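Local coordinates for protein membrane-anchored mycosin mycp1 (Mycobacterium thermoresistibile, PDB 4HVL) that is a membrane-anchored, subtilisin-like serine protease (mycosin) of the mycobacterial ESX-1 type VII secretion system, probably cleaving proteins at the cell envelope, at residues Glu193-Gly197 / Ile245-Tyr251; Met1-Pro5 / Gly238-Val242; Val12-Gly18 / Ala163-His168. All coordinates share one frame; numbering follows the deposited sequence.

Interaction 1 of 3, residues Glu193-Gly197 / Ile245-Tyr251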
loop_
_atom_site.group_PDB
_atom_site.type_symbol
_atom_site.label_atom_id
_atom_site.label_comp_id
_atom_site.label_asym_id
_atom_site.label_seq_id
_atom_site.Cartn_x
_atom_site.Cartn_y
_atom_site.Cartn_z
ATOM N N GLU A 193 7.816 -8.976 -15.624
ATOM C CA GLU A 193 6.941 -9.074 -14.457
ATOM C C GLU A 193 5.495 -9.321 -14.898
ATOM O O GLU A 193 4.537 -8.882 -14.243
ATOM C CB GLU A 193 7.041 -7.807 -13.621
ATOM C CG GLU A 193 6.713 -6.503 -14.372
ATOM C CD GLU A 193 6.184 -5.419 -13.440
ATOM O OE1 GLU A 193 5.186 -5.664 -12.745
ATOM O OE2 GLU A 193 6.769 -4.345 -13.352
ATOM N N THR A 194 5.370 -9.988 -16.043
ATOM C CA THR A 194 4.115 -10.499 -16.617
ATOM C C THR A 194 3.229 -11.175 -15.563
ATOM O O THR A 194 2.004 -10.976 -15.526
ATOM C CB THR A 194 4.498 -11.467 -17.788
ATOM O OG1 THR A 194 5.026 -10.672 -18.858
ATOM C CG2 THR A 194 3.326 -12.224 -18.330
ATOM N N GLY A 195 3.865 -11.934 -14.677
ATOM C CA GLY A 195 3.179 -12.562 -13.569
ATOM C C GLY A 195 2.490 -11.608 -12.625
ATOM O O GLY A 195 1.439 -11.955 -12.087
ATOM N N VAL A 196 3.060 -10.418 -12.404
ATOM C CA VAL A 196 2.437 -9.468 -11.492
ATOM C C VAL A 196 1.122 -8.982 -12.084
ATOM O O VAL A 196 0.097 -8.953 -11.401
ATOM C CB VAL A 196 3.366 -8.286 -11.112
ATOM C CG1 VAL A 196 2.636 -7.272 -10.220
ATOM C CG2 VAL A 196 4.623 -8.800 -10.424
ATOM N N GLY A 197 1.164 -8.631 -13.360
ATOM C CA GLY A 197 -0.011 -8.205 -14.094
ATOM C C GLY A 197 -1.077 -9.275 -14.107
ATOM O O GLY A 197 -2.241 -8.985 -13.902
ATOM N N ILE A 245 9.758 3.060 -13.602
ATOM C CA ILE A 245 8.574 2.235 -13.439
ATOM C C ILE A 245 8.440 1.912 -11.947
ATOM O O ILE A 245 9.435 1.557 -11.299
ATOM C CB ILE A 245 8.699 0.921 -14.250
ATOM C CG1 ILE A 245 8.848 1.221 -15.752
ATOM C CG2 ILE A 245 7.536 -0.035 -13.975
ATOM C CD1 ILE A 245 7.753 2.112 -16.313
ATOM N N VAL A 246 7.239 2.089 -11.404
ATOM C CA VAL A 246 6.879 1.613 -10.062
ATOM C C VAL A 246 5.822 0.521 -10.221
ATOM O O VAL A 246 4.770 0.740 -10.862
ATOM C CB VAL A 246 6.321 2.757 -9.180
ATOM C CG1 VAL A 246 6.072 2.264 -7.760
ATOM C CG2 VAL A 246 7.288 3.944 -9.161
ATOM N N SER A 247 6.094 -0.654 -9.665
ATOM C CA SER A 247 5.184 -1.804 -9.796
ATOM C C SER A 247 4.785 -2.322 -8.415
ATOM O O SER A 247 5.630 -2.434 -7.541
ATOM C CB SER A 247 5.847 -2.950 -10.571
ATOM O OG SER A 247 4.934 -4.019 -10.825
ATOM N N PRO A 248 3.512 -2.705 -8.240
ATOM C CA PRO A 248 2.449 -2.849 -9.245
ATOM C C PRO A 248 1.657 -1.549 -9.485
ATOM O O PRO A 248 0.617 -1.565 -10.149
ATOM C CB PRO A 248 1.554 -3.910 -8.624
ATOM C CG PRO A 248 1.636 -3.595 -7.169
ATOM C CD PRO A 248 3.071 -3.204 -6.926
ATOM N N ALA A 249 2.164 -0.432 -8.961
ATOM C CA ALA A 249 1.502 0.888 -9.132
ATOM C C ALA A 249 1.050 1.164 -10.567
ATOM O O ALA A 249 -0.021 1.764 -10.782
ATOM C CB ALA A 249 2.435 2.007 -8.668
ATOM N N TRP A 250 1.889 0.757 -11.525
ATOM C CA TRP A 250 1.699 1.047 -12.930
ATOM C C TRP A 250 0.650 0.235 -13.639
ATOM O O TRP A 250 0.418 0.474 -14.812
ATOM C CB TRP A 250 3.033 0.984 -13.692
ATOM C CG TRP A 250 3.589 -0.379 -14.065
ATOM C CD1 TRP A 250 3.568 -1.519 -13.312
ATOM C CD2 TRP A 250 4.275 -0.720 -15.273
ATOM N NE1 TRP A 250 4.181 -2.536 -13.972
ATOM C CE2 TRP A 250 4.624 -2.084 -15.181
ATOM C CE3 TRP A 250 4.602 -0.009 -16.436
ATOM C CZ2 TRP A 250 5.298 -2.763 -16.205
ATOM C CZ3 TRP A 250 5.277 -0.673 -17.462
ATOM C CH2 TRP A 250 5.627 -2.038 -17.340
ATOM N N TYR A 251 0.023 -0.716 -12.950
ATOM C CA TYR A 251 -1.075 -1.494 -13.518
ATOM C C TYR A 251 -2.419 -0.763 -13.434
ATOM O O TYR A 251 -3.439 -1.330 -13.772
ATOM C CB TYR A 251 -1.164 -2.891 -12.853
ATOM C CG TYR A 251 -0.031 -3.801 -13.285
ATOM C CD1 TYR A 251 0.009 -4.315 -14.574
ATOM C CD2 TYR A 251 1.023 -4.103 -12.434
ATOM C CE1 TYR A 251 1.050 -5.123 -14.992
ATOM C CE2 TYR A 251 2.069 -4.904 -12.847
ATOM C CZ TYR A 251 2.073 -5.414 -14.129
ATOM O OH TYR A 251 3.106 -6.220 -14.568
#

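Interaction 2 of 3, residues Met1-Pro5 / Gly238-Val242. With ZN (zinc ion), chain F; ZN (zinc ion), chain H.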
loop_
_atom_site.group_PDB
_atom_site.type_symbol
_atom_site.label_atom_id
_atom_site.label_comp_id
_atom_site.label_asym_id
_atom_site.label_seq_id
_atom_site.Cartn_x
_atom_site.Cartn_y
_atom_site.Cartn_z
ATOM N N MET A 1 8.074 3.905 -28.231
ATOM C CA MET A 1 7.263 4.503 -27.139
ATOM C C MET A 1 7.386 3.711 -25.835
ATOM O O MET A 1 7.715 2.511 -25.811
ATOM C CB MET A 1 5.770 4.579 -27.520
ATOM C CG MET A 1 5.418 5.518 -28.652
ATOM S SD MET A 1 5.507 7.293 -28.277
ATOM C CE MET A 1 3.809 7.574 -27.761
ATOM N N ILE A 2 7.106 4.408 -24.746
ATOM C CA ILE A 2 6.862 3.784 -23.452
ATOM C C ILE A 2 5.394 3.353 -23.459
ATOM O O ILE A 2 4.509 4.143 -23.771
ATOM C CB ILE A 2 7.155 4.780 -22.326
ATOM C CG1 ILE A 2 8.618 5.238 -22.455
ATOM C CG2 ILE A 2 6.834 4.173 -20.959
ATOM C CD1 ILE A 2 9.147 6.078 -21.318
ATOM N N GLU A 3 5.140 2.086 -23.180
ATOM C CA GLU A 3 3.786 1.558 -23.267
ATOM C C GLU A 3 3.310 1.143 -21.890
ATOM O O GLU A 3 4.086 0.616 -21.103
ATOM C CB GLU A 3 3.728 0.371 -24.234
ATOM C CG GLU A 3 4.140 0.751 -25.653
ATOM C CD GLU A 3 3.767 -0.290 -26.677
ATOM O OE1 GLU A 3 4.065 -1.481 -26.458
ATOM O OE2 GLU A 3 3.170 0.076 -27.700
ATOM N N PRO A 4 2.025 1.396 -21.585
ATOM C CA PRO A 4 1.461 0.796 -20.379
ATOM C C PRO A 4 1.637 -0.729 -20.425
ATOM O O PRO A 4 1.707 -1.289 -21.500
ATOM C CB PRO A 4 -0.021 1.169 -20.457
ATOM C CG PRO A 4 -0.092 2.360 -21.338
ATOM C CD PRO A 4 1.072 2.279 -22.279
ATOM N N PRO A 5 1.698 -1.394 -19.268
ATOM C CA PRO A 5 1.824 -2.847 -19.298
ATOM C C PRO A 5 0.622 -3.505 -19.989
ATOM O O PRO A 5 -0.503 -3.010 -19.902
ATOM C CB PRO A 5 1.890 -3.232 -17.825
ATOM C CG PRO A 5 1.306 -2.073 -17.076
ATOM C CD PRO A 5 1.464 -0.866 -17.913
ATOM N N GLY A 238 1.704 12.021 -19.509
ATOM C CA GLY A 238 3.170 11.991 -19.619
ATOM C C GLY A 238 3.820 10.623 -19.487
ATOM O O GLY A 238 4.875 10.511 -18.870
ATOM N N TRP A 239 3.196 9.593 -20.067
ATOM C CA TRP A 239 3.821 8.270 -20.194
ATOM C C TRP A 239 5.204 8.331 -20.860
ATOM O O TRP A 239 6.087 7.581 -20.478
ATOM C CB TRP A 239 2.943 7.278 -20.986
ATOM C CG TRP A 239 1.871 6.644 -20.150
ATOM C CD1 TRP A 239 0.588 7.072 -19.995
ATOM C CD2 TRP A 239 2.004 5.468 -19.327
ATOM N NE1 TRP A 239 -0.094 6.230 -19.126
ATOM C CE2 TRP A 239 0.757 5.252 -18.693
ATOM C CE3 TRP A 239 3.050 4.599 -19.049
ATOM C CZ2 TRP A 239 0.531 4.162 -17.835
ATOM C CZ3 TRP A 239 2.823 3.531 -18.199
ATOM C CH2 TRP A 239 1.580 3.328 -17.603
ATOM N N GLN A 240 5.373 9.216 -21.832
ATOM C CA GLN A 240 6.644 9.347 -22.553
ATOM C C GLN A 240 7.733 10.104 -21.791
ATOM O O GLN A 240 8.854 10.121 -22.228
ATOM C CB GLN A 240 6.423 9.993 -23.925
ATOM C CG GLN A 240 5.407 9.264 -24.800
ATOM C CD GLN A 240 5.556 7.756 -24.722
ATOM O OE1 GLN A 240 6.657 7.216 -24.841
ATOM N NE2 GLN A 240 4.457 7.075 -24.457
ATOM N N GLN A 241 7.397 10.697 -20.652
ATOM C CA GLN A 241 8.357 11.398 -19.784
ATOM C C GLN A 241 8.814 10.502 -18.637
ATOM O O GLN A 241 9.675 10.879 -17.863
ATOM C CB GLN A 241 7.705 12.662 -19.210
ATOM C CG GLN A 241 7.037 13.541 -20.261
ATOM C CD GLN A 241 8.031 13.994 -21.298
ATOM O OE1 GLN A 241 9.178 14.290 -20.968
ATOM N NE2 GLN A 241 7.599 14.070 -22.558
ATOM N N VAL A 242 8.237 9.315 -18.527
ATOM C CA VAL A 242 8.571 8.402 -17.429
ATOM C C VAL A 242 9.995 7.875 -17.571
ATOM O O VAL A 242 10.407 7.488 -18.675
ATOM C CB VAL A 242 7.603 7.205 -17.397
ATOM C CG1 VAL A 242 8.130 6.090 -16.490
ATOM C CG2 VAL A 242 6.222 7.671 -16.986
HETATM ZN ZN ZN F . 8.469 1.902 -27.564
HETATM ZN ZN ZN H . 3.139 -1.466 -29.021
HETATM O O HOH W 1 7.141 1.277 -28.672
HETATM O O HOH W 2 8.988 0.188 -26.767
#

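Interaction 3 of 3, residues Val12-Gly18 / Ala163-His168. With ZN (zinc ion), chain C.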
loop_
_atom_site.group_PDB
_atom_site.type_symbol
_atom_site.label_atom_id
_atom_site.label_comp_id
_atom_site.label_asym_id
_atom_site.label_seq_id
_atom_site.Cartn_x
_atom_site.Cartn_y
_atom_site.Cartn_z
ATOM N N VAL A 12 -0.637 -16.434 -14.879
ATOM C CA VAL A 12 -0.831 -16.400 -13.419
ATOM C C VAL A 12 0.165 -17.352 -12.770
ATOM O O VAL A 12 0.214 -18.506 -13.130
ATOM C CB VAL A 12 -2.278 -16.780 -13.013
ATOM C CG1 VAL A 12 -2.454 -16.790 -11.498
ATOM C CG2 VAL A 12 -3.273 -15.805 -13.619
ATOM N N PRO A 13 0.941 -16.868 -11.790
ATOM C CA PRO A 13 1.916 -17.712 -11.118
ATOM C C PRO A 13 1.289 -18.754 -10.203
ATOM O O PRO A 13 0.118 -18.641 -9.864
ATOM C CB PRO A 13 2.734 -16.727 -10.292
ATOM C CG PRO A 13 1.872 -15.533 -10.118
ATOM C CD PRO A 13 0.870 -15.511 -11.212
ATOM N N PRO A 14 2.077 -19.774 -9.810
ATOM C CA PRO A 14 1.565 -20.754 -8.874
ATOM C C PRO A 14 1.209 -20.106 -7.524
ATOM O O PRO A 14 1.827 -19.133 -7.112
ATOM C CB PRO A 14 2.721 -21.774 -8.735
ATOM C CG PRO A 14 3.945 -21.064 -9.204
ATOM C CD PRO A 14 3.486 -20.032 -10.189
ATOM N N ASP A 15 0.178 -20.635 -6.885
ATOM C CA ASP A 15 -0.194 -20.245 -5.544
ATOM C C ASP A 15 0.760 -20.949 -4.587
ATOM O O ASP A 15 0.492 -22.040 -4.140
ATOM C CB ASP A 15 -1.647 -20.631 -5.285
ATOM C CG ASP A 15 -2.083 -20.383 -3.855
ATOM O OD1 ASP A 15 -1.544 -19.490 -3.181
ATOM O OD2 ASP A 15 -2.969 -21.141 -3.411
ATOM N N GLU A 16 1.900 -20.330 -4.313
ATOM C CA GLU A 16 2.859 -20.901 -3.378
ATOM C C GLU A 16 3.478 -19.797 -2.566
ATOM O O GLU A 16 3.752 -18.724 -3.096
ATOM C CB GLU A 16 3.945 -21.663 -4.149
ATOM C CG GLU A 16 4.899 -22.480 -3.306
ATOM C CD GLU A 16 4.210 -23.517 -2.410
ATOM O OE1 GLU A 16 4.192 -24.717 -2.787
ATOM O OE2 GLU A 16 3.720 -23.146 -1.302
ATOM N N THR A 17 3.719 -20.066 -1.284
ATOM C CA THR A 17 4.319 -19.062 -0.403
ATOM C C THR A 17 5.853 -19.132 -0.435
ATOM O O THR A 17 6.416 -20.007 -1.089
ATOM C CB THR A 17 3.825 -19.216 1.049
ATOM O OG1 THR A 17 4.276 -20.452 1.595
ATOM C CG2 THR A 17 2.325 -19.165 1.109
ATOM N N GLY A 18 6.516 -18.210 0.267
ATOM C CA GLY A 18 7.971 -18.244 0.447
ATOM C C GLY A 18 8.708 -17.304 -0.498
ATOM O O GLY A 18 8.146 -16.902 -1.501
ATOM N N ALA A 163 4.032 -11.412 -7.099
ATOM C CA ALA A 163 2.998 -11.941 -7.959
ATOM C C ALA A 163 2.322 -13.119 -7.269
ATOM O O ALA A 163 1.107 -13.197 -7.244
ATOM C CB ALA A 163 3.564 -12.357 -9.302
ATOM N N ARG A 164 3.104 -14.013 -6.675
ATOM C CA ARG A 164 2.521 -15.140 -5.939
ATOM C C ARG A 164 1.721 -14.676 -4.706
ATOM O O ARG A 164 0.679 -15.259 -4.357
ATOM C CB ARG A 164 3.603 -16.139 -5.514
ATOM C CG ARG A 164 4.248 -16.883 -6.674
ATOM C CD ARG A 164 5.200 -17.992 -6.225
ATOM N NE ARG A 164 6.524 -17.474 -5.854
ATOM C CZ ARG A 164 6.977 -17.278 -4.611
ATOM N NH1 ARG A 164 6.236 -17.529 -3.542
ATOM N NH2 ARG A 164 8.203 -16.793 -4.438
ATOM N N ALA A 165 2.217 -13.649 -4.022
ATOM C CA ALA A 165 1.532 -13.143 -2.847
ATOM C C ALA A 165 0.154 -12.572 -3.196
ATOM O O ALA A 165 -0.785 -12.675 -2.392
ATOM C CB ALA A 165 2.386 -12.084 -2.133
ATOM N N ILE A 166 0.028 -11.975 -4.374
ATOM C CA ILE A 166 -1.253 -11.419 -4.809
ATOM C C ILE A 166 -2.213 -12.578 -5.109
ATOM O O ILE A 166 -3.372 -12.543 -4.675
ATOM C CB ILE A 166 -1.082 -10.467 -6.022
ATOM C CG1 ILE A 166 -0.309 -9.211 -5.608
ATOM C CG2 ILE A 166 -2.423 -10.034 -6.571
ATOM C CD1 ILE A 166 0.319 -8.447 -6.759
ATOM N N VAL A 167 -1.720 -13.621 -5.802
ATOM C CA VAL A 167 -2.532 -14.825 -6.053
ATOM C C VAL A 167 -3.014 -15.410 -4.719
ATOM O O VAL A 167 -4.228 -15.648 -4.507
ATOM C CB VAL A 167 -1.771 -15.894 -6.892
ATOM C CG1 VAL A 167 -2.537 -17.205 -6.961
ATOM C CG2 VAL A 167 -1.552 -15.389 -8.315
ATOM N N HIS A 168 -2.062 -15.645 -3.820
ATOM C CA HIS A 168 -2.367 -16.195 -2.517
ATOM C C HIS A 168 -3.362 -15.309 -1.717
ATOM O O HIS A 168 -4.329 -15.821 -1.147
ATOM C CB HIS A 168 -1.070 -16.426 -1.762
ATOM C CG HIS A 168 -1.243 -16.933 -0.367
ATOM N ND1 HIS A 168 -1.600 -18.227 -0.079
ATOM C CD2 HIS A 168 -1.058 -16.323 0.827
ATOM C CE1 HIS A 168 -1.645 -18.396 1.234
ATOM N NE2 HIS A 168 -1.317 -17.251 1.807
HETATM ZN ZN ZN C . -2.124 -19.919 -1.274
#

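Interaction 1 of 3, residues Glu193-Gly197 / Ile245-Tyr251
Val196 CA and Pro248 CA lie 7.0 Å apart, and Gly197 CA and Tyr251 CA 6.8 Å, where the first turn of helix 194-206 in this subtilisin fold meets the end of strand 244-247. The chain leaves that strand through a cis peptide bond before Pro248 and then forms the short 3-10 turn 249-251. Glu193 is the N-cap residue of the helix, and its carbonyl O accepts the backbone N of Val196.

The Glu193 side chain starts with CG between the backbone N and the carbonyl carbon (chi1 57°) and then runs extended, which carries the carboxylate across to the strand end. OE1 takes two hydrogen bonds. Ser247 OG donates to the syn lone pair of Glu193 OE1 at 2.5 Å, a short bond. Tyr251 OH, 2.8 Å from Glu193 OE1, donates from 55° out of the carboxylate plane. The other oxygen, OE2, is hydrogen-bonded to Tyr185 OH of strand 183-186, and Trp250 NE1 lies 3.2 Å from Glu193 OE2. Hydroxyl groups thus meet both oxygens of this buried group, which would probably help to stabilise a negative charge.

Apolar contacts flank the polar cluster. Val196 CG1 touches both Pro248 CB and Tyr251 CE2, 3.6 Å from the latter. The tyrosine ring stands at 76° to the carboxylate, with OE1 at its edge, and is sandwiched: Gly197 CA lies over one face, 3.8 Å from the Tyr251 ring centroid in a CH-pi contact, while Trp250 CD1 sits above the opposite face, offset toward the rim.

Interaction 2 of 3, residues Met1-Pro5 / Gly238-Val242
Gln240 and Ile2 pair through the glutamine amide, which docks on the backbone of the N-terminal segment much as a neighbouring beta strand would. From Gln240 CB the chain goes to CG, anti to the carbonyl carbon, and Gln240 CG already meets the end of Met1, with Met1 CE 3.8 Å away. A bend at chi2 (-41°) then turns the amide toward Ile2. Gln240 CD packs against Met1 CE and SD, the two side chains crossing at about a right angle. At the tip, Gln240 OE1 accepts from Ile2 N at 2.8 Å and Gln240 NE2 donates to Ile2 O at 3.0 Å. Both bonds are nearly straight (170°) and each acceptor is met on a lone pair in its carbonyl plane, so the paired bonds fix the rotation of the amide.

Ile2 slides past Gln240 in the opposite direction, and Ile2 CD1 ends 3.2 Å from Val242 O. Farther along, Pro4 lies over the face of Trp239, with Pro4 CG 4.0 Å from the centroid of the six-membered ring in a CH-pi contact, whereas Ile2 CG2 comes to the edge of the indole. The chain start also binds metal: Met1 N and Met1 O chelate one zinc ion, together with two waters, and Glu3 OE2 binds another zinc ion at 2.0 Å.

The contact lays the start of the chain, at the surface, against the loop between strands 210-214 and 244-247. Asp235 holds Trp239 N and Gln240 N, Trp276 meets the Trp239 ring edge-to-face, and Pro5 reaches Trp250 and Tyr251 just beyond strand 244-247.

Interaction 3 of 3, residues Val12-Gly18 / Ala163-His168
Arg164, Val167 and His168 project from one side of helix 154-171 of the subtilisin fold, and the N-terminal segment 12-18, which has no regular secondary structure, runs along them. Each of the three meets it with a different geometry.

Arg164 presents the edge of its guanidinium to backbone carbonyls. A bend at chi3 (-81°) turns the group so that Arg164 NH1 donates to Glu16 O at 2.8 Å and to Gly18 O at 2.9 Å, while Arg164 NH2 donates to the same Gly18 O. All acceptors lie in the guanidinium plane, and Gly18 O is gripped end-on by two nitrogens, an arrangement that fixes the rotation of the group. The approach to Glu16 O is less regular on the acceptor side, since NH1 stands well above that carbonyl plane.

Val167 spreads its two methyls along the segment. Val167 CG2 meets Val12 CG1 at 3.6 Å and Pro13 CD at 3.8 Å, while CG1 packs on Asp15 CB. Pro13 also extends its CG to Ala163 CB, one turn back along the helix.

His168 and Asp15 cross obliquely, with ring and carboxylate planes 33° apart, and both bind one zinc ion: Asp15 OD1 at 2.0 Å and His168 ND1 at 2.1 Å from the metal. Two further atoms from elsewhere in the structure also bind it. Because its ligands come from both segments, the zinc ion ties segment 12-18 to helix 154-171. Asp15 OD1 and His168 ND1 are coordination neighbours, not a hydrogen-bonded pair. Asn171 holds Asp15 OD2, and His168 NE2 makes a weak hydrogen bond to Gly84 O, contacts that probably help to orient the ligands. Over the imidazole lies Thr17 CG2, 4.1 Å from the His168 ring centroid and 11° off its normal.

Interactions 2 and 3 place two parts of the N-terminal region, 1-5 and 12-18, against the protease domain, and interaction 1 lies between them within that domain. Interactions 1 and 2 touch, with Pro5 CB 3.5 Å from Tyr251 CE1; interactions 1 and 3 touch where Gly195 O lies 3.5 Å from Ala163 CB. Interaction 1 thus bridges the other two, whose centres are about 28 Å apart. None includes the predicted charge-relay residues Asp70, His101 and Ser312. Zinc binding recurs: interactions 2 and 3 hold metals directly, while the Pro248 side chain of interaction 1 comes about 5 Å from that of Glu181, a ligand of the zinc ion also bound by His133 and Thr134.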